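PDB 3M8N: possible glutathione S-transferase from Rhodopseudomonas palustris, which probably acts as a glutathione transferase, joining the thiol of glutathione to electrophilic substrates, as many members of its superfamily do. Local coordinates for residues A[4-9]-A[20-25]; A[58-63]-A[73-78]; A[106-111]-A[170-175]. All coordinates share one frame; numbering follows the deposited sequence.

Contact 1: residues A[4-9]-A[20-25]; sequences YKLYSM and LALALL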
loop_
_atom_site.group_PDB
_atom_site.type_symbol
_atom_site.label_atom_id
_atom_site.label_comp_id
_atom_site.label_asym_id
_atom_site.label_seq_id
_atom_site.Cartn_x
_atom_site.Cartn_y
_atom_site.Cartn_z
ATOM N N TYR A 4 -9.017 11.141 -18.827
ATOM C CA TYR A 4 -8.566 11.517 -17.495
ATOM C C TYR A 4 -7.538 12.576 -17.577
ATOM O O TYR A 4 -6.902 12.759 -18.619
ATOM C CB TYR A 4 -7.893 10.350 -16.762
ATOM C CG TYR A 4 -8.323 8.907 -17.016
ATOM C CD1 TYR A 4 -9.232 8.260 -16.171
ATOM C CD2 TYR A 4 -7.715 8.162 -18.000
ATOM C CE1 TYR A 4 -9.552 6.963 -16.370
ATOM C CE2 TYR A 4 -8.047 6.895 -18.185
ATOM C CZ TYR A 4 -8.951 6.289 -17.371
ATOM O OH TYR A 4 -9.273 4.957 -17.655
ATOM N N LYS A 5 -7.400 13.265 -16.458
ATOM C CA LYS A 5 -6.343 14.215 -16.235
ATOM C C LYS A 5 -5.430 13.662 -15.165
ATOM O O LYS A 5 -5.903 13.356 -14.086
ATOM C CB LYS A 5 -6.927 15.544 -15.780
ATOM C CG LYS A 5 -6.000 16.698 -16.049
ATOM C CD LYS A 5 -6.457 17.998 -15.428
ATOM C CE LYS A 5 -7.760 18.430 -15.931
ATOM N NZ LYS A 5 -7.926 19.899 -15.691
ATOM N N LEU A 6 -4.141 13.520 -15.459
ATOM C CA LEU A 6 -3.141 13.180 -14.497
ATOM C C LEU A 6 -2.167 14.309 -14.147
ATOM O O LEU A 6 -1.440 14.825 -14.985
ATOM C CB LEU A 6 -2.358 11.958 -14.965
ATOM C CG LEU A 6 -1.312 11.265 -14.079
ATOM C CD1 LEU A 6 -1.981 10.488 -12.902
ATOM C CD2 LEU A 6 -0.409 10.339 -14.911
ATOM N N TYR A 7 -2.107 14.630 -12.864
ATOM C CA TYR A 7 -1.089 15.510 -12.348
ATOM C C TYR A 7 0.073 14.631 -11.980
ATOM O O TYR A 7 -0.070 13.677 -11.214
ATOM C CB TYR A 7 -1.595 16.273 -11.134
ATOM C CG TYR A 7 -2.770 17.205 -11.422
ATOM C CD1 TYR A 7 -2.581 18.570 -11.587
ATOM C CD2 TYR A 7 -4.086 16.703 -11.496
ATOM C CE1 TYR A 7 -3.656 19.404 -11.831
ATOM C CE2 TYR A 7 -5.153 17.509 -11.728
ATOM C CZ TYR A 7 -4.938 18.860 -11.909
ATOM O OH TYR A 7 -6.030 19.653 -12.151
ATOM N N SER A 8 1.217 14.942 -12.570
ATOM C CA SER A 8 2.333 14.012 -12.654
ATOM C C SER A 8 3.662 14.703 -12.530
ATOM O O SER A 8 3.853 15.755 -13.028
ATOM C CB SER A 8 2.254 13.214 -13.988
ATOM O OG SER A 8 3.364 12.413 -14.234
HETATM N N MSE A 9 4.590 14.089 -11.847
HETATM C CA MSE A 9 5.944 14.509 -11.938
HETATM C C MSE A 9 6.743 13.543 -12.787
HETATM O O MSE A 9 6.730 12.355 -12.589
HETATM C CB MSE A 9 6.513 14.579 -10.544
HETATM C CG MSE A 9 7.822 15.296 -10.477
HETATM SE SE MSE A 9 8.471 15.347 -8.635
HETATM C CE MSE A 9 10.312 14.907 -9.002
ATOM N N LEU A 20 2.892 4.442 -16.823
ATOM C CA LEU A 20 3.211 3.172 -17.424
ATOM C C LEU A 20 1.934 2.378 -17.631
ATOM O O LEU A 20 1.692 1.871 -18.740
ATOM C CB LEU A 20 4.182 2.385 -16.552
ATOM C CG LEU A 20 4.652 1.026 -17.054
ATOM C CD1 LEU A 20 5.182 1.166 -18.509
ATOM C CD2 LEU A 20 5.679 0.443 -16.143
ATOM N N ALA A 21 1.104 2.288 -16.580
ATOM C CA ALA A 21 -0.220 1.668 -16.679
ATOM C C ALA A 21 -1.063 2.290 -17.781
ATOM O O ALA A 21 -1.610 1.572 -18.569
ATOM C CB ALA A 21 -0.950 1.723 -15.328
ATOM N N LEU A 22 -1.130 3.607 -17.856
ATOM C CA LEU A 22 -1.851 4.281 -18.897
ATOM C C LEU A 22 -1.326 3.977 -20.324
ATOM O O LEU A 22 -2.134 3.843 -21.240
ATOM C CB LEU A 22 -1.902 5.777 -18.650
ATOM C CG LEU A 22 -2.720 6.187 -17.402
ATOM C CD1 LEU A 22 -2.517 7.579 -16.951
ATOM C CD2 LEU A 22 -4.185 5.944 -17.640
ATOM N N ALA A 23 -0.002 3.862 -20.499
ATOM C CA ALA A 23 0.597 3.465 -21.769
ATOM C C ALA A 23 0.208 2.049 -22.062
ATOM O O ALA A 23 -0.213 1.778 -23.164
ATOM C CB ALA A 23 2.076 3.576 -21.729
ATOM N N LEU A 24 0.303 1.155 -21.074
ATOM C CA LEU A 24 0.032 -0.250 -21.337
ATOM C C LEU A 24 -1.422 -0.512 -21.680
ATOM O O LEU A 24 -1.699 -1.372 -22.475
ATOM C CB LEU A 24 0.500 -1.134 -20.212
ATOM C CG LEU A 24 1.967 -1.099 -19.940
ATOM C CD1 LEU A 24 2.219 -1.935 -18.741
ATOM C CD2 LEU A 24 2.663 -1.664 -21.077
ATOM N N LEU A 25 -2.324 0.249 -21.082
ATOM C CA LEU A 25 -3.755 0.196 -21.306
ATOM C C LEU A 25 -4.166 0.941 -22.570
ATOM O O LEU A 25 -5.314 0.907 -23.009
ATOM C CB LEU A 25 -4.522 0.790 -20.106
ATOM C CG LEU A 25 -4.397 -0.069 -18.875
ATOM C CD1 LEU A 25 -5.127 0.577 -17.718
ATOM C CD2 LEU A 25 -4.897 -1.419 -19.171
#
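L22 sets its CG anti to its carbonyl carbon (chi1 -66°), which carries both of its methyl groups off the helix toward the sheet, while L6 turns its CG anti to the backbone N (chi1 -174°) and sends a methyl group out to meet them. The two leucines touch through one methyl each, L6 CD2 lying 4.0 Å from L22 CD1. The other branch of L22 goes to the aromatic ring of Y4, where L22 CD2 comes within 4.0 Å of Y4 CE2 and approaches the ring at a slant. One leucine of the helix is thus shared between alternate residues of the strand, Y4 and L6, which project from the same side of the sheet. The backbones stay well apart, the CA atoms of Y4 and L22 being 10.0 Å from each other, and apolar side chains fill the interval. Y29 from strand 29-33 and L76 from helix 69-77 also pack on L22, while V18, one turn before L22 in helix 13-24, also touches L6. The arrangement is that of a beta-alpha-beta crossover, in which helix 13-24 lies against the parallel strands 4-8 and 29-33 that it connects, the opening unit of the thioredoxin-like domain of glutathione transferases.

Contact 2: residues A[58-63]-A[73-78]; sequences LETAPG and LWYLAV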
loop_
_atom_site.group_PDB
_atom_site.type_symbol
_atom_site.label_atom_id
_atom_site.label_comp_id
_atom_site.label_asym_id
_atom_site.label_seq_id
_atom_site.Cartn_x
_atom_site.Cartn_y
_atom_site.Cartn_z
ATOM N N LEU A 58 -5.163 11.618 -9.913
ATOM C CA LEU A 58 -6.017 11.348 -11.039
ATOM C C LEU A 58 -7.377 11.970 -10.852
ATOM O O LEU A 58 -8.118 11.540 -10.023
ATOM C CB LEU A 58 -6.216 9.843 -11.200
ATOM C CG LEU A 58 -6.935 9.325 -12.423
ATOM C CD1 LEU A 58 -6.041 9.564 -13.537
ATOM C CD2 LEU A 58 -7.271 7.839 -12.286
ATOM N N GLU A 59 -7.705 12.975 -11.658
ATOM C CA GLU A 59 -9.095 13.479 -11.743
ATOM C C GLU A 59 -9.985 12.534 -12.466
ATOM O O GLU A 59 -9.821 12.313 -13.678
ATOM C CB GLU A 59 -9.186 14.717 -12.618
ATOM C CG GLU A 59 -9.012 16.026 -11.952
ATOM C CD GLU A 59 -9.777 17.161 -12.633
ATOM O OE1 GLU A 59 -11.031 17.052 -12.729
ATOM O OE2 GLU A 59 -9.106 18.166 -13.018
ATOM N N THR A 60 -10.933 11.984 -11.742
ATOM C CA THR A 60 -12.065 11.317 -12.355
ATOM C C THR A 60 -13.172 12.251 -12.930
ATOM O O THR A 60 -13.143 12.751 -14.085
ATOM C CB THR A 60 -12.748 10.578 -11.299
ATOM O OG1 THR A 60 -11.814 9.673 -10.696
ATOM C CG2 THR A 60 -13.948 9.867 -11.927
ATOM N N ALA A 61 -14.168 12.436 -12.072
ATOM C CA ALA A 61 -15.220 13.437 -12.206
ATOM C C ALA A 61 -14.591 14.837 -12.192
ATOM O O ALA A 61 -13.442 14.972 -11.821
ATOM C CB ALA A 61 -16.202 13.255 -11.019
ATOM N N PRO A 62 -15.332 15.896 -12.595
ATOM C CA PRO A 62 -14.715 17.235 -12.386
ATOM C C PRO A 62 -14.674 17.560 -10.899
ATOM O O PRO A 62 -15.652 17.332 -10.200
ATOM C CB PRO A 62 -15.648 18.175 -13.143
ATOM C CG PRO A 62 -16.353 17.264 -14.120
ATOM C CD PRO A 62 -16.574 15.999 -13.371
ATOM N N GLY A 63 -13.518 18.008 -10.414
ATOM C CA GLY A 63 -13.292 18.153 -8.974
ATOM C C GLY A 63 -13.346 16.917 -8.085
ATOM O O GLY A 63 -13.635 17.025 -6.913
ATOM N N LEU A 73 -3.630 2.844 -9.787
ATOM C CA LEU A 73 -3.381 1.711 -10.636
ATOM C C LEU A 73 -4.546 0.788 -10.588
ATOM O O LEU A 73 -4.986 0.383 -11.620
ATOM C CB LEU A 73 -2.073 0.938 -10.276
ATOM C CG LEU A 73 -0.682 1.582 -10.555
ATOM C CD1 LEU A 73 0.475 0.653 -10.206
ATOM C CD2 LEU A 73 -0.569 1.989 -11.931
ATOM N N TRP A 74 -5.021 0.455 -9.392
ATOM C CA TRP A 74 -6.166 -0.413 -9.246
ATOM C C TRP A 74 -7.414 0.106 -9.990
ATOM O O TRP A 74 -8.088 -0.662 -10.671
ATOM C CB TRP A 74 -6.468 -0.643 -7.771
ATOM C CG TRP A 74 -7.615 -1.583 -7.581
ATOM C CD1 TRP A 74 -7.547 -2.938 -7.398
ATOM C CD2 TRP A 74 -9.010 -1.251 -7.565
ATOM N NE1 TRP A 74 -8.786 -3.460 -7.262
ATOM C CE2 TRP A 74 -9.716 -2.454 -7.352
ATOM C CE3 TRP A 74 -9.738 -0.033 -7.654
ATOM C CZ2 TRP A 74 -11.175 -2.495 -7.278
ATOM C CZ3 TRP A 74 -11.172 -0.059 -7.582
ATOM C CH2 TRP A 74 -11.869 -1.302 -7.407
ATOM N N TYR A 75 -7.687 1.389 -9.827
ATOM C CA TYR A 75 -8.787 2.029 -10.427
ATOM C C TYR A 75 -8.755 1.900 -11.952
ATOM O O TYR A 75 -9.752 1.676 -12.595
ATOM C CB TYR A 75 -8.838 3.501 -10.025
ATOM C CG TYR A 75 -10.039 4.220 -10.648
ATOM C CD1 TYR A 75 -11.358 3.960 -10.225
ATOM C CD2 TYR A 75 -9.882 5.089 -11.698
ATOM C CE1 TYR A 75 -12.460 4.600 -10.795
ATOM C CE2 TYR A 75 -11.002 5.692 -12.289
ATOM C CZ TYR A 75 -12.266 5.458 -11.803
ATOM O OH TYR A 75 -13.344 6.040 -12.361
ATOM N N LEU A 76 -7.593 2.103 -12.524
ATOM C CA LEU A 76 -7.452 2.125 -13.952
ATOM C C LEU A 76 -7.580 0.711 -14.532
ATOM O O LEU A 76 -7.987 0.557 -15.662
ATOM C CB LEU A 76 -6.129 2.771 -14.352
ATOM C CG LEU A 76 -5.876 4.214 -14.064
ATOM C CD1 LEU A 76 -4.368 4.469 -14.236
ATOM C CD2 LEU A 76 -6.700 5.073 -15.020
ATOM N N ALA A 77 -7.292 -0.303 -13.738
ATOM C CA ALA A 77 -7.171 -1.647 -14.203
ATOM C C ALA A 77 -8.358 -2.509 -14.072
ATOM O O ALA A 77 -8.341 -3.568 -14.598
ATOM C CB ALA A 77 -6.011 -2.338 -13.517
ATOM N N VAL A 78 -9.389 -2.083 -13.350
ATOM C CA VAL A 78 -10.558 -2.890 -13.157
ATOM C C VAL A 78 -11.098 -3.141 -14.561
ATOM O O VAL A 78 -11.147 -2.246 -15.381
ATOM C CB VAL A 78 -11.600 -2.087 -12.319
ATOM C CG1 VAL A 78 -12.966 -2.728 -12.360
ATOM C CG2 VAL A 78 -11.146 -1.891 -10.924
#
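The end of strand 57-59 and the last turns of helix 69-77 are separated by 9.7 Å at the CA atoms of L58 and Y75, a gap that side chains bridge. L58 does most of this with a single methyl group: its CD2 sits 3.8 Å from Y75 CD2 and 3.9 Å from L76 CD2, so that one branch touches two successive residues of the helix. The side chains of L58 and Y75 meet at about a right angle, the methyl coming to the ring at a slant. Y75 has its CG anti to the backbone N (chi1 -179°), and its ring extends from the helix past L58 as far as the loop beyond the strand. There the phenol oxygen, Y75 OH, stands 3.9 Å from the methyl T60 CG2. In the thioredoxin-like fold of the N-terminal domain, strands 57-59 and 65-67 form an antiparallel hairpin, and the chain then enters helix 69-77, which packs back on the sheet; L58 and L76 are part of that sheet-to-helix core, and Y4 of the neighbouring strand touches both. Y75, which also touches L66 of strand 65-67, faces the second subunit as well. R87 of the second subunit donates a hydrogen bond to Y75 O and makes a cation-pi contact with the tyrosine, and M88 of that subunit packs against both T60 and Y75.

Contact 3: residues A[106-111]-A[170-175]; sequences PNIGSA and HVADQC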
loop_
_atom_site.group_PDB
_atom_site.type_symbol
_atom_site.label_atom_id
_atom_site.label_comp_id
_atom_site.label_asym_id
_atom_site.label_seq_id
_atom_site.Cartn_x
_atom_site.Cartn_y
_atom_site.Cartn_z
ATOM N N PRO A 106 9.546 3.064 0.914
ATOM C CA PRO A 106 10.308 3.674 1.996
ATOM C C PRO A 106 11.840 3.476 1.980
ATOM O O PRO A 106 12.544 4.147 2.716
ATOM C CB PRO A 106 9.732 3.006 3.236
ATOM C CG PRO A 106 8.484 2.385 2.768
ATOM C CD PRO A 106 8.761 1.944 1.434
ATOM N N ASN A 107 12.334 2.588 1.152
ATOM C CA ASN A 107 13.712 2.254 1.164
ATOM C C ASN A 107 14.338 2.493 -0.169
ATOM O O ASN A 107 15.230 3.331 -0.304
ATOM C CB ASN A 107 13.839 0.798 1.560
ATOM C CG ASN A 107 13.369 0.547 2.960
ATOM O OD1 ASN A 107 12.486 -0.268 3.189
ATOM N ND2 ASN A 107 13.949 1.241 3.903
ATOM N N ILE A 108 13.863 1.782 -1.183
ATOM C CA ILE A 108 14.402 2.030 -2.516
ATOM C C ILE A 108 13.920 3.331 -3.047
ATOM O O ILE A 108 14.651 4.043 -3.725
ATOM C CB ILE A 108 14.095 0.902 -3.519
ATOM C CG1 ILE A 108 14.633 -0.440 -2.996
ATOM C CG2 ILE A 108 14.588 1.284 -4.921
ATOM C CD1 ILE A 108 14.793 -1.501 -4.044
ATOM N N GLY A 109 12.689 3.671 -2.719
ATOM C CA GLY A 109 12.159 4.972 -3.126
ATOM C C GLY A 109 12.808 6.186 -2.492
ATOM O O GLY A 109 13.040 7.188 -3.175
ATOM N N SER A 110 13.063 6.122 -1.179
ATOM C CA SER A 110 13.804 7.192 -0.505
ATOM C C SER A 110 15.235 7.302 -1.020
ATOM O O SER A 110 15.711 8.380 -1.264
ATOM C CB SER A 110 13.811 7.042 1.019
ATOM O OG SER A 110 12.637 6.512 1.628
ATOM N N ALA A 111 15.902 6.160 -1.180
ATOM C CA ALA A 111 17.219 6.074 -1.830
ATOM C C ALA A 111 17.218 6.799 -3.172
ATOM O O ALA A 111 18.011 7.701 -3.398
ATOM C CB ALA A 111 17.660 4.562 -1.990
ATOM N N HIS A 170 13.176 -0.623 -10.856
ATOM C CA HIS A 170 13.918 -0.476 -12.057
ATOM C C HIS A 170 14.973 0.588 -11.949
ATOM O O HIS A 170 15.878 0.648 -12.787
ATOM C CB HIS A 170 13.006 -0.199 -13.248
ATOM C CG HIS A 170 12.730 1.246 -13.487
ATOM N ND1 HIS A 170 11.865 1.981 -12.711
ATOM C CD2 HIS A 170 13.183 2.091 -14.436
ATOM C CE1 HIS A 170 11.818 3.220 -13.148
ATOM N NE2 HIS A 170 12.600 3.313 -14.205
ATOM N N VAL A 171 14.876 1.437 -10.952
ATOM C CA VAL A 171 15.930 2.421 -10.771
ATOM C C VAL A 171 16.902 2.067 -9.639
ATOM O O VAL A 171 17.785 2.835 -9.366
ATOM C CB VAL A 171 15.390 3.836 -10.488
ATOM C CG1 VAL A 171 14.782 4.446 -11.677
ATOM C CG2 VAL A 171 14.401 3.836 -9.335
ATOM N N ALA A 172 16.748 0.921 -8.996
ATOM C CA ALA A 172 17.539 0.581 -7.827
ATOM C C ALA A 172 19.050 0.601 -8.080
ATOM O O ALA A 172 19.743 1.300 -7.388
ATOM C CB ALA A 172 17.128 -0.717 -7.265
ATOM N N ASP A 173 19.543 -0.131 -9.075
ATOM C CA ASP A 173 20.967 -0.095 -9.472
ATOM C C ASP A 173 21.514 1.316 -9.791
ATOM O O ASP A 173 22.718 1.506 -9.841
ATOM C CB ASP A 173 21.282 -1.105 -10.623
ATOM C CG ASP A 173 20.702 -0.673 -12.015
ATOM O OD1 ASP A 173 19.952 -1.457 -12.635
ATOM O OD2 ASP A 173 20.983 0.434 -12.523
ATOM N N GLN A 174 20.648 2.300 -9.997
ATOM C CA GLN A 174 21.111 3.654 -10.195
ATOM C C GLN A 174 21.223 4.342 -8.865
ATOM O O GLN A 174 21.723 5.446 -8.787
ATOM C CB GLN A 174 20.201 4.460 -11.123
ATOM C CG GLN A 174 20.363 4.111 -12.566
ATOM C CD GLN A 174 19.096 4.350 -13.343
ATOM O OE1 GLN A 174 18.551 5.458 -13.300
ATOM N NE2 GLN A 174 18.586 3.306 -14.042
ATOM N N CYS A 175 20.795 3.709 -7.798
ATOM C CA CYS A 175 20.764 4.434 -6.565
ATOM C C CYS A 175 21.424 3.677 -5.427
ATOM O O CYS A 175 20.961 3.741 -4.305
ATOM C CB CYS A 175 19.319 4.916 -6.255
ATOM S SG CYS A 175 18.041 3.667 -5.712
#
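In the closely packed part of this contact, small groups, the sulfur of C175 and the methyls of A111 and A172, pack with the larger branched side chain of I108. The torsion of C175 (chi1 73°) turns its sulfur toward helix 87-117, where C175 SG lies 3.8 Å from A111 CB and 3.9 Å from the carbonyl oxygen I108 O. A172 uses its only side-chain carbon, the CB standing 4.0 Å from I108 CG2 and 4.1 Å from I108 CD1, so that it meets both arms of the isoleucine. Each close pair has an alanine on one side, which lets the backbones approach, with 6.3 Å between the CA atoms of I108 and A172 and 6.1 Å between those of A111 and C175. The loop is turned tightly to present these residues, and a backbone bond from C175 N to A172 O, 2.7 Å long, closes the turn. On its far side the character changes: D173 and Q174, the short 3-10 segment between the two contact residues, are exposed to solvent and leave the packing to A172 and C175. S110 belongs to another side of the helix, where its OG gives a 2.6 Å hydrogen bond back to P106 O from well above the carbonyl plane. F177 packs on both I108 and A111, and L140 of helix 129-146 touches I108. C116, farther along helix 87-117, touches C175; the two form a disulfide in another structure of this protein, but not here. The loop that leaves helix 160-169 is thereby laid against the long helix 87-117 on its way to helix 183-193, within the all-helical C-terminal domain.

Overall arrangement
From the N terminus, contact 1 comes first, closing the passage from strand 4-8 into helix 13-24. Contact 2 follows once the chain has passed through strand 29-33, folding helix 69-77 back over strand 57-59. The two are in series, neither nested nor crossed, yet adjacent in space: their strands are neighbours in one sheet, their centres lie 10 Å apart, and A21 packs on L73 where the two helices meet. Contact 3 opens later, in helix 87-117, and closes a much longer excursion through helices 129-146 and 160-169. Its centre is about 21 Å from that of contact 1 and 27 Å from that of contact 2, across the chain's centre, in the helical domain.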